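Local coordinates for protein multicopper oxidase (PDB 4E9X) that probably oxidises electron-rich substrates at a mononuclear copper site and passes the electrons to a copper cluster that reduces dioxygen to water, at residues Y23-G27 against D153-E157; G30-G34 against V170-S174. All coordinates share one frame; numbering follows the deposited sequence.

Contact 1. Residues Y23-G27 against D153-E157; sequences YKVFG and DKYGE
The hydroxyl of Tyr155 donates a short hydrogen bond to the backbone carbonyl of Val25, with Tyr155 OH 2.6 Å from Val25 O. The hydroxyl approaches from above the carbonyl plane, 44° out of it, and so not along a lone pair. That ring is sandwiched. On one face lies Phe26 in an offset stack, ring centroids 4.1 Å apart and planes inclined by 13°, with Phe26 CZ 3.3 Å from Tyr155 CD1. On the opposite face the CB of Lys24 makes a CH-pi contact, 4.0 Å from the ring centroid. Tyrosine suits this place, since a flat apolar body fills the slot while its hydroxyl serves a strand carbonyl. Beyond the ring, Lys24 carries its amine to the carboxylate of Asp153, a salt bridge with Lys24 NZ 3.1 Å from Asp153 OD1. With its CG anti to the carbonyl carbon (chi1 -69°), Tyr155 swings its ring from a type II turn, Lys154 to Glu157, whose third residue, Gly156, has the positive phi that glycine takes readily. Arg116 bonds to both Lys24 O and Glu157 O, and Gly156 N bonds to Glu111 of helix 109-115. The loop between strands 138-147 and 167-170 thus packs against strand 21-28, which pairs antiparallel with strand 3-18.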
loop_
_atom_site.group_PDB
_atom_site.type_symbol
_atom_site.label_atom_id
_atom_site.label_comp_id
_atom_site.label_asym_id
_atom_site.label_seq_id
_atom_site.Cartn_x
_atom_site.Cartn_y
_atom_site.Cartn_z
ATOM N N TYR A 23 3.223 4.807 -27.520
ATOM C CA TYR A 23 3.691 3.598 -26.848
ATOM C C TYR A 23 3.252 2.375 -27.640
ATOM O O TYR A 23 2.072 2.250 -27.979
ATOM C CB TYR A 23 3.130 3.583 -25.415
ATOM C CG TYR A 23 4.090 2.963 -24.413
ATOM C CD1 TYR A 23 4.905 3.806 -23.644
ATOM C CD2 TYR A 23 4.213 1.602 -24.195
ATOM C CE1 TYR A 23 5.814 3.356 -22.712
ATOM C CE2 TYR A 23 5.130 1.113 -23.260
ATOM C CZ TYR A 23 5.913 1.972 -22.538
ATOM O OH TYR A 23 6.795 1.462 -21.585
ATOM N N LYS A 24 4.163 1.468 -27.954
ATOM C CA LYS A 24 3.841 0.195 -28.599
ATOM C C LYS A 24 3.243 -0.751 -27.574
ATOM O O LYS A 24 3.822 -1.001 -26.511
ATOM C CB LYS A 24 5.076 -0.443 -29.230
ATOM C CG LYS A 24 5.620 0.308 -30.447
ATOM C CD LYS A 24 6.542 -0.628 -31.206
ATOM C CE LYS A 24 6.909 -0.199 -32.598
ATOM N NZ LYS A 24 6.291 0.919 -33.297
ATOM N N VAL A 25 2.069 -1.275 -27.880
ATOM C CA VAL A 25 1.317 -2.093 -26.966
ATOM C C VAL A 25 0.817 -3.344 -27.688
ATOM O O VAL A 25 0.844 -3.428 -28.919
ATOM C CB VAL A 25 0.125 -1.355 -26.325
ATOM C CG1 VAL A 25 0.700 -0.185 -25.444
ATOM C CG2 VAL A 25 -0.890 -0.875 -27.339
ATOM N N PHE A 26 0.366 -4.340 -26.946
ATOM C CA PHE A 26 -0.326 -5.496 -27.474
ATOM C C PHE A 26 -1.799 -5.377 -27.069
ATOM O O PHE A 26 -2.209 -5.853 -26.031
ATOM C CB PHE A 26 0.285 -6.787 -26.930
ATOM C CG PHE A 26 1.719 -7.052 -27.362
ATOM C CD1 PHE A 26 2.076 -7.157 -28.698
ATOM C CD2 PHE A 26 2.698 -7.206 -26.382
ATOM C CE1 PHE A 26 3.389 -7.444 -29.079
ATOM C CE2 PHE A 26 4.010 -7.487 -26.756
ATOM C CZ PHE A 26 4.327 -7.620 -28.104
ATOM N N GLY A 27 -2.573 -4.690 -27.896
ATOM C CA GLY A 27 -3.940 -4.346 -27.475
ATOM C C GLY A 27 -4.906 -5.432 -27.852
ATOM O O GLY A 27 -4.983 -5.885 -29.006
ATOM N N ASP A 153 9.180 2.055 -27.545
ATOM C CA ASP A 153 9.207 1.730 -28.990
ATOM C C ASP A 153 9.740 0.325 -29.234
ATOM O O ASP A 153 10.110 0.026 -30.388
ATOM C CB ASP A 153 10.069 2.669 -29.827
ATOM C CG ASP A 153 9.826 2.654 -31.335
ATOM O OD1 ASP A 153 8.793 2.139 -31.834
ATOM O OD2 ASP A 153 10.705 3.177 -32.099
ATOM N N LYS A 154 9.856 -0.524 -28.194
ATOM C CA LYS A 154 10.536 -1.807 -28.417
ATOM C C LYS A 154 9.981 -2.884 -27.515
ATOM O O LYS A 154 10.237 -3.050 -26.332
ATOM C CB LYS A 154 12.050 -1.619 -28.210
ATOM C CG LYS A 154 12.354 -1.181 -26.770
ATOM C CD LYS A 154 13.171 0.096 -26.725
ATOM C CE LYS A 154 14.586 -0.244 -26.252
ATOM N NZ LYS A 154 15.659 0.502 -26.996
ATOM N N TYR A 155 9.157 -3.678 -28.164
ATOM C CA TYR A 155 8.660 -4.872 -27.529
ATOM C C TYR A 155 9.809 -5.770 -27.075
ATOM O O TYR A 155 10.904 -5.824 -27.698
ATOM C CB TYR A 155 7.820 -5.605 -28.580
ATOM C CG TYR A 155 6.505 -5.007 -29.028
ATOM C CD1 TYR A 155 5.539 -4.557 -28.154
ATOM C CD2 TYR A 155 6.206 -4.890 -30.396
ATOM C CE1 TYR A 155 4.384 -4.037 -28.667
ATOM C CE2 TYR A 155 5.060 -4.371 -30.921
ATOM C CZ TYR A 155 4.112 -3.936 -30.022
ATOM O OH TYR A 155 2.930 -3.393 -30.491
ATOM N N GLY A 156 9.581 -6.525 -25.989
ATOM C CA GLY A 156 10.588 -7.415 -25.475
ATOM C C GLY A 156 11.398 -6.922 -24.312
ATOM O O GLY A 156 12.190 -7.712 -23.763
ATOM N N GLU A 157 11.209 -5.667 -23.916
ATOM C CA GLU A 157 11.947 -5.033 -22.827
ATOM C C GLU A 157 10.949 -4.337 -21.900
ATOM O O GLU A 157 9.853 -4.024 -22.341
ATOM C CB GLU A 157 12.909 -3.983 -23.351
ATOM C CG GLU A 157 13.971 -4.438 -24.333
ATOM C CD GLU A 157 15.068 -3.378 -24.511
ATOM O OE1 GLU A 157 15.055 -2.300 -23.864
ATOM O OE2 GLU A 157 15.998 -3.609 -25.299
#

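Contact 2. Residues G30-G34 against V170-S174; sequences GQVPG and VNAKS
Val32 and Pro33 face Ala172 and Asn171 in reversed order, the CA atoms of Pro33 and Asn171 5.8 Å apart, with no direct hydrogen bond between the two loops. Direct contact is therefore van der Waals packing, with a water between the two backbones. The methyl of Ala172 points at the first loop and rests on Val32, its CB 3.8 Å from Val32 CG1; that branch stands anti to the valine's own N (chi1 -177°), which turns it to the alanine. Beside it, the proline ring crosses Asn171 at about a right angle, with Pro33 CG 3.8 Å from Asn171 CB and Pro33 CD 3.6 Å from Asn171 O. The peptide before Pro33 is cis, a bend that proline accepts more easily than other residues. Were an alanine here, the ring carbons over Asn171 would be gone, which would probably open a gap there and let the peptide turn to trans, shifting Val32. The water lies 3.0 Å from Val32 O and 2.8 Å from Asn171 O, within bonding distance of both, though more acceptors surround it than it has protons. The buried amide of Asn171 is satisfied by Met143 N on OD1 and by the carbonyls of Ile141 and Phe295 on ND2. Asn171 and Ala172 are the central pair of a type I' turn from Val170 to Lys173, both left-handed, which asparagine adopts readily and alanine less so. Val170 and Lys173 bond through both N-H groups and both carbonyls, a closure also seen in two-residue beta-hairpins, although here strand 167-170 runs out into a loop, packed at the junction of what are probably two cupredoxin-type domains.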
loop_
_atom_site.group_PDB
_atom_site.type_symbol
_atom_site.label_atom_id
_atom_site.label_comp_id
_atom_site.label_asym_id
_atom_site.label_seq_id
_atom_site.Cartn_x
_atom_site.Cartn_y
_atom_site.Cartn_z
ATOM N N GLY A 30 -6.964 -4.413 -30.523
ATOM C CA GLY A 30 -6.288 -3.214 -30.956
ATOM C C GLY A 30 -6.571 -1.989 -30.106
ATOM O O GLY A 30 -6.431 -0.868 -30.565
ATOM N N GLN A 31 -6.926 -2.190 -28.812
ATOM C CA GLN A 31 -7.214 -1.015 -27.981
ATOM C C GLN A 31 -6.676 -1.282 -26.560
ATOM O O GLN A 31 -6.539 -2.449 -26.157
ATOM C CB GLN A 31 -8.714 -0.729 -27.921
ATOM C CG GLN A 31 -9.585 -1.941 -27.492
ATOM C CD GLN A 31 -11.021 -1.479 -27.278
ATOM O OE1 GLN A 31 -11.776 -1.322 -28.251
ATOM N NE2 GLN A 31 -11.396 -1.269 -26.028
ATOM N N VAL A 32 -6.431 -0.185 -25.822
ATOM C CA VAL A 32 -6.033 -0.239 -24.424
ATOM C C VAL A 32 -6.845 0.839 -23.689
ATOM O O VAL A 32 -6.726 1.997 -24.135
ATOM C CB VAL A 32 -4.563 -0.015 -24.157
ATOM C CG1 VAL A 32 -4.293 -0.185 -22.662
ATOM C CG2 VAL A 32 -3.709 -1.029 -24.983
ATOM N N PRO A 33 -7.646 0.577 -22.659
ATOM C CA PRO A 33 -8.004 -0.740 -22.134
ATOM C C PRO A 33 -8.637 -1.644 -23.217
ATOM O O PRO A 33 -9.146 -1.159 -24.250
ATOM C CB PRO A 33 -9.120 -0.387 -21.158
ATOM C CG PRO A 33 -8.887 1.047 -20.728
ATOM C CD PRO A 33 -8.300 1.702 -21.949
ATOM N N GLY A 34 -8.521 -2.936 -23.001
ATOM C CA GLY A 34 -9.171 -3.906 -23.863
ATOM C C GLY A 34 -10.691 -3.712 -23.797
ATOM O O GLY A 34 -11.252 -2.960 -22.977
ATOM N N VAL A 170 -4.864 6.835 -16.180
ATOM C CA VAL A 170 -6.115 6.125 -16.012
ATOM C C VAL A 170 -6.621 5.805 -17.412
ATOM O O VAL A 170 -6.638 6.681 -18.293
ATOM C CB VAL A 170 -7.137 6.936 -15.170
ATOM C CG1 VAL A 170 -7.364 8.345 -15.700
ATOM C CG2 VAL A 170 -8.490 6.164 -15.092
ATOM N N ASN A 171 -7.024 4.570 -17.644
ATOM C CA ASN A 171 -7.517 4.087 -18.953
ATOM C C ASN A 171 -6.553 4.479 -20.055
ATOM O O ASN A 171 -6.973 4.923 -21.132
ATOM C CB ASN A 171 -8.940 4.572 -19.219
ATOM C CG ASN A 171 -9.891 3.957 -18.195
ATOM O OD1 ASN A 171 -9.494 3.073 -17.453
ATOM N ND2 ASN A 171 -11.134 4.454 -18.113
ATOM N N ALA A 172 -5.260 4.308 -19.763
ATOM C CA ALA A 172 -4.154 4.480 -20.730
ATOM C C ALA A 172 -3.976 5.909 -21.241
ATOM O O ALA A 172 -3.285 6.092 -22.247
ATOM C CB ALA A 172 -4.256 3.494 -21.892
ATOM N N LYS A 173 -4.487 6.922 -20.540
ATOM C CA LYS A 173 -4.128 8.302 -20.872
ATOM C C LYS A 173 -3.660 9.016 -19.610
ATOM O O LYS A 173 -4.109 8.781 -18.495
ATOM C CB LYS A 173 -5.303 9.027 -21.561
ATOM C CG LYS A 173 -5.954 8.172 -22.661
ATOM C CD LYS A 173 -6.686 8.908 -23.765
ATOM C CE LYS A 173 -7.575 7.958 -24.577
ATOM N NZ LYS A 173 -6.749 7.150 -25.526
ATOM N N SER A 174 -2.723 9.930 -19.859
ATOM C CA SER A 174 -2.158 10.838 -18.865
ATOM C C SER A 174 -2.731 12.249 -19.068
ATOM O O SER A 174 -2.758 12.737 -20.216
ATOM C CB SER A 174 -0.639 10.810 -19.062
ATOM O OG SER A 174 0.043 11.799 -18.264
HETATM O O HOH W 1 -6.880 4.992 -23.911
#

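In the fold
Both contacts join the first multicopper oxidase region to the second, and their segments alternate along the chain. Their centres lie about 13 Å apart, and they meet through Val25, whose CG2 is 3.7 Å from CG2 of Val32. Contact 2 is the deeper, centred about 7 Å from the centre of the chain against about 18 Å for contact 1. The side chain of Phe26 is about 5 Å from a copper ion, probably the one bound by His57, Cys105, His112 and Met118, since its ring meets His57 edge-to-face; that of Val32 is about 11 Å from a copper. Residues 23-27 thus connect the metal's surroundings with the interface between the two regions.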